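Local coordinates for methanol--corrinoid protein co-methyltransferase (Methanosarcina barkeri, PDB 2I2X) that transfers the methyl group of methanol to the cob(I)amide carried by its corrinoid partner protein MtaC, a zinc-dependent step of methanogenesis, at residues D297-Q305 against M356-A367. Sequence-based numbering, arbitrary orientation.
Sequences DVMGNLVMQ and MMLSDRYRDPQA
Val298 packs its two methyl groups against Asp364, which it crosses at about a right angle; CG1 lies 3.4 Å from Asp364 CB. The contact joins a loop of the TIM barrel, between strands 285-287 and 309-311, to the end of helix 349-361 and the start of helix 365-368. Asp364 is the N-cap of the latter: its OD1 accepts from Gln366 N at 3.0 Å, and its OD2 pairs with His240 and with Arg15 of a neighbouring MtaC subunit. Asp360 ties down the loop. Its OD2 takes Asn301 N at 2.7 Å, nearly in line with the C-O bond, and Leu302 N at 2.8 Å on the anti side, tilted 33° out of the carboxylate plane. The other oxygen, OD1, forms a salt bridge with Arg363 NE at 2.9 Å, met from above that plane. With alanine in place of Asp360, both loop amides would probably lose their acceptor and Arg363 this counter-charge. Leu302 CG, trans to N (chi1 175°), sets CD1 against Ala367 O at 3.5 Å and Met357 O at 3.6 Å. Gln305 passes Met357 CG; its OE1 accepts from Tyr372 N and NE2 donates to Leu370 O. Met299 CB rests 3.8 Å from Ala367 CB.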
loop_
_atom_site.group_PDB
_atom_site.type_symbol
_atom_site.label_atom_id
_atom_site.label_comp_id
_atom_site.label_asym_id
_atom_site.label_seq_id
_atom_site.Cartn_x
_atom_site.Cartn_y
_atom_site.Cartn_z
ATOM N N ASP A 297 3.254 10.251 -8.427
ATOM C CA ASP A 297 3.313 10.715 -9.813
ATOM C C ASP A 297 2.028 11.361 -10.248
ATOM O O ASP A 297 1.014 11.355 -9.537
ATOM C CB ASP A 297 3.820 9.653 -10.814
ATOM C CG ASP A 297 2.779 8.607 -11.193
ATOM O OD1 ASP A 297 1.672 8.968 -11.618
ATOM O OD2 ASP A 297 3.119 7.401 -11.156
ATOM N N VAL A 298 2.075 11.939 -11.424
ATOM C CA VAL A 298 1.062 12.879 -11.815
ATOM C C VAL A 298 0.326 12.318 -13.014
ATOM O O VAL A 298 -0.412 13.051 -13.702
ATOM C CB VAL A 298 1.715 14.249 -12.013
ATOM C CG1 VAL A 298 2.319 14.424 -13.429
ATOM C CG2 VAL A 298 0.811 15.346 -11.608
ATOM N N MET A 299 0.480 10.994 -13.202
ATOM C CA MET A 299 -0.191 10.262 -14.282
ATOM C C MET A 299 -0.636 8.860 -13.868
ATOM O O MET A 299 -0.439 7.887 -14.614
ATOM C CB MET A 299 0.659 10.233 -15.580
ATOM C CG MET A 299 2.125 9.695 -15.468
ATOM S SD MET A 299 3.227 10.816 -14.561
ATOM C CE MET A 299 4.639 10.785 -15.724
ATOM N N GLY A 300 -1.295 8.769 -12.697
ATOM C CA GLY A 300 -1.580 7.504 -12.032
ATOM C C GLY A 300 -2.329 6.504 -12.893
ATOM O O GLY A 300 -2.018 5.311 -12.843
ATOM N N ASN A 301 -3.328 6.991 -13.653
ATOM C CA ASN A 301 -4.208 6.147 -14.458
ATOM C C ASN A 301 -3.785 6.140 -15.915
ATOM O O ASN A 301 -3.865 5.123 -16.593
ATOM C CB ASN A 301 -5.658 6.624 -14.394
ATOM C CG ASN A 301 -6.335 6.375 -13.044
ATOM O OD1 ASN A 301 -6.882 7.293 -12.436
ATOM N ND2 ASN A 301 -6.337 5.138 -12.597
ATOM N N LEU A 302 -3.320 7.279 -16.414
ATOM C CA LEU A 302 -2.999 7.384 -17.810
ATOM C C LEU A 302 -2.001 6.309 -18.274
ATOM O O LEU A 302 -2.151 5.780 -19.382
ATOM C CB LEU A 302 -2.484 8.776 -18.120
ATOM C CG LEU A 302 -1.975 9.078 -19.536
ATOM C CD1 LEU A 302 -2.166 10.521 -19.836
ATOM C CD2 LEU A 302 -0.522 8.659 -19.710
ATOM N N VAL A 303 -1.006 5.977 -17.451
ATOM C CA VAL A 303 0.021 5.016 -17.858
ATOM C C VAL A 303 -0.493 3.577 -18.079
ATOM O O VAL A 303 0.258 2.723 -18.576
ATOM C CB VAL A 303 1.192 4.955 -16.827
ATOM C CG1 VAL A 303 2.073 6.206 -16.948
ATOM C CG2 VAL A 303 0.654 4.793 -15.387
ATOM N N MET A 304 -1.742 3.295 -17.703
ATOM C CA MET A 304 -2.289 1.948 -17.868
ATOM C C MET A 304 -2.785 1.794 -19.302
ATOM O O MET A 304 -2.979 0.663 -19.797
ATOM C CB MET A 304 -3.474 1.670 -16.904
ATOM C CG MET A 304 -3.133 1.437 -15.420
ATOM S SD MET A 304 -4.483 0.971 -14.255
ATOM C CE MET A 304 -5.229 2.569 -14.156
ATOM N N GLN A 305 -2.970 2.939 -19.958
ATOM C CA GLN A 305 -3.703 3.051 -21.214
ATOM C C GLN A 305 -3.290 1.970 -22.221
ATOM O O GLN A 305 -4.114 1.492 -22.991
ATOM C CB GLN A 305 -3.486 4.453 -21.798
ATOM C CG GLN A 305 -2.039 4.683 -22.287
ATOM C CD GLN A 305 -1.666 6.138 -22.503
ATOM O OE1 GLN A 305 -2.493 6.982 -22.840
ATOM N NE2 GLN A 305 -0.386 6.428 -22.340
ATOM N N MET A 356 -8.802 5.988 -18.899
ATOM C CA MET A 356 -7.539 6.056 -18.158
ATOM C C MET A 356 -6.717 7.226 -18.656
ATOM O O MET A 356 -6.168 7.975 -17.862
ATOM C CB MET A 356 -6.737 4.751 -18.288
ATOM C CG MET A 356 -7.531 3.559 -17.889
ATOM S SD MET A 356 -6.742 1.979 -18.152
ATOM C CE MET A 356 -6.202 2.174 -19.791
ATOM N N MET A 357 -6.679 7.404 -19.973
ATOM C CA MET A 357 -5.878 8.450 -20.565
ATOM C C MET A 357 -6.466 9.792 -20.150
ATOM O O MET A 357 -5.754 10.642 -19.607
ATOM C CB MET A 357 -5.801 8.276 -22.098
ATOM C CG MET A 357 -5.080 9.384 -22.857
ATOM S SD MET A 357 -6.000 10.951 -23.018
ATOM C CE MET A 357 -7.406 10.439 -24.037
ATOM N N LEU A 358 -7.751 9.986 -20.410
ATOM C CA LEU A 358 -8.410 11.294 -20.164
ATOM C C LEU A 358 -8.335 11.759 -18.689
ATOM O O LEU A 358 -8.223 12.977 -18.398
ATOM C CB LEU A 358 -9.872 11.295 -20.669
ATOM C CG LEU A 358 -10.622 12.625 -20.550
ATOM C CD1 LEU A 358 -9.870 13.756 -21.277
ATOM C CD2 LEU A 358 -12.065 12.512 -21.075
ATOM N N SER A 359 -8.405 10.787 -17.785
ATOM C CA SER A 359 -8.194 10.987 -16.340
ATOM C C SER A 359 -7.051 11.957 -16.021
ATOM O O SER A 359 -7.172 12.860 -15.177
ATOM C CB SER A 359 -7.889 9.627 -15.700
ATOM O OG SER A 359 -7.374 9.773 -14.379
ATOM N N ASP A 360 -5.933 11.765 -16.695
ATOM C CA ASP A 360 -4.722 12.465 -16.331
ATOM C C ASP A 360 -4.211 13.394 -17.418
ATOM O O ASP A 360 -3.304 14.164 -17.147
ATOM C CB ASP A 360 -3.631 11.453 -15.971
ATOM C CG ASP A 360 -3.987 10.623 -14.747
ATOM O OD1 ASP A 360 -4.740 11.128 -13.906
ATOM O OD2 ASP A 360 -3.500 9.476 -14.608
ATOM N N ARG A 361 -4.786 13.336 -18.628
ATOM C CA ARG A 361 -4.325 14.175 -19.727
ATOM C C ARG A 361 -4.069 15.640 -19.312
ATOM O O ARG A 361 -3.114 16.264 -19.830
ATOM C CB ARG A 361 -5.255 14.105 -20.989
ATOM C CG ARG A 361 -4.986 15.263 -22.016
ATOM C CD ARG A 361 -5.856 15.276 -23.305
ATOM N NE ARG A 361 -5.420 14.136 -24.047
ATOM C CZ ARG A 361 -4.902 14.104 -25.263
ATOM N NH1 ARG A 361 -4.791 15.185 -26.019
ATOM N NH2 ARG A 361 -4.534 12.911 -25.714
ATOM N N TYR A 362 -4.897 16.182 -18.405
ATOM C CA TYR A 362 -4.797 17.620 -18.077
ATOM C C TYR A 362 -4.135 17.908 -16.727
ATOM O O TYR A 362 -3.966 19.081 -16.326
ATOM C CB TYR A 362 -6.161 18.340 -18.216
ATOM C CG TYR A 362 -6.698 18.298 -19.645
ATOM C CD1 TYR A 362 -6.102 19.055 -20.670
ATOM C CD2 TYR A 362 -7.775 17.465 -19.983
ATOM C CE1 TYR A 362 -6.581 18.994 -21.989
ATOM C CE2 TYR A 362 -8.253 17.391 -21.290
ATOM C CZ TYR A 362 -7.668 18.167 -22.286
ATOM O OH TYR A 362 -8.153 18.083 -23.574
ATOM N N ARG A 363 -3.739 16.838 -16.047
ATOM C CA ARG A 363 -3.126 16.976 -14.760
ATOM C C ARG A 363 -1.802 17.741 -14.791
ATOM O O ARG A 363 -1.519 18.465 -13.840
ATOM C CB ARG A 363 -2.924 15.611 -14.112
ATOM C CG ARG A 363 -3.009 15.602 -12.560
ATOM C CD ARG A 363 -2.987 14.147 -12.061
ATOM N NE ARG A 363 -4.296 13.571 -12.314
ATOM C CZ ARG A 363 -5.366 13.760 -11.537
ATOM N NH1 ARG A 363 -5.308 14.520 -10.435
ATOM N NH2 ARG A 363 -6.508 13.229 -11.898
ATOM N N ASP A 364 -1.002 17.586 -15.861
ATOM C CA ASP A 364 0.382 18.086 -15.903
ATOM C C ASP A 364 0.942 17.915 -17.314
ATOM O O ASP A 364 0.532 16.998 -18.025
ATOM C CB ASP A 364 1.246 17.269 -14.956
ATOM C CG ASP A 364 2.531 17.972 -14.560
ATOM O OD1 ASP A 364 3.574 17.647 -15.166
ATOM O OD2 ASP A 364 2.510 18.851 -13.652
ATOM N N PRO A 365 1.888 18.787 -17.736
ATOM C CA PRO A 365 2.460 18.536 -19.059
ATOM C C PRO A 365 3.168 17.191 -19.165
ATOM O O PRO A 365 3.223 16.612 -20.256
ATOM C CB PRO A 365 3.435 19.716 -19.257
ATOM C CG PRO A 365 3.685 20.245 -17.920
ATOM C CD PRO A 365 2.441 20.027 -17.136
ATOM N N GLN A 366 3.693 16.691 -18.053
ATOM C CA GLN A 366 4.335 15.360 -18.047
ATOM C C GLN A 366 3.348 14.259 -18.432
ATOM O O GLN A 366 3.729 13.235 -18.998
ATOM C CB GLN A 366 4.948 15.048 -16.687
ATOM C CG GLN A 366 6.091 15.972 -16.329
ATOM C CD GLN A 366 6.689 15.664 -14.971
ATOM O OE1 GLN A 366 7.556 14.793 -14.845
ATOM N NE2 GLN A 366 6.263 16.406 -13.953
ATOM N N ALA A 367 2.069 14.481 -18.147
ATOM C CA ALA A 367 1.069 13.484 -18.429
ATOM C C ALA A 367 0.533 13.707 -19.844
ATOM O O ALA A 367 0.427 12.747 -20.649
ATOM C CB ALA A 367 -0.021 13.551 -17.400
#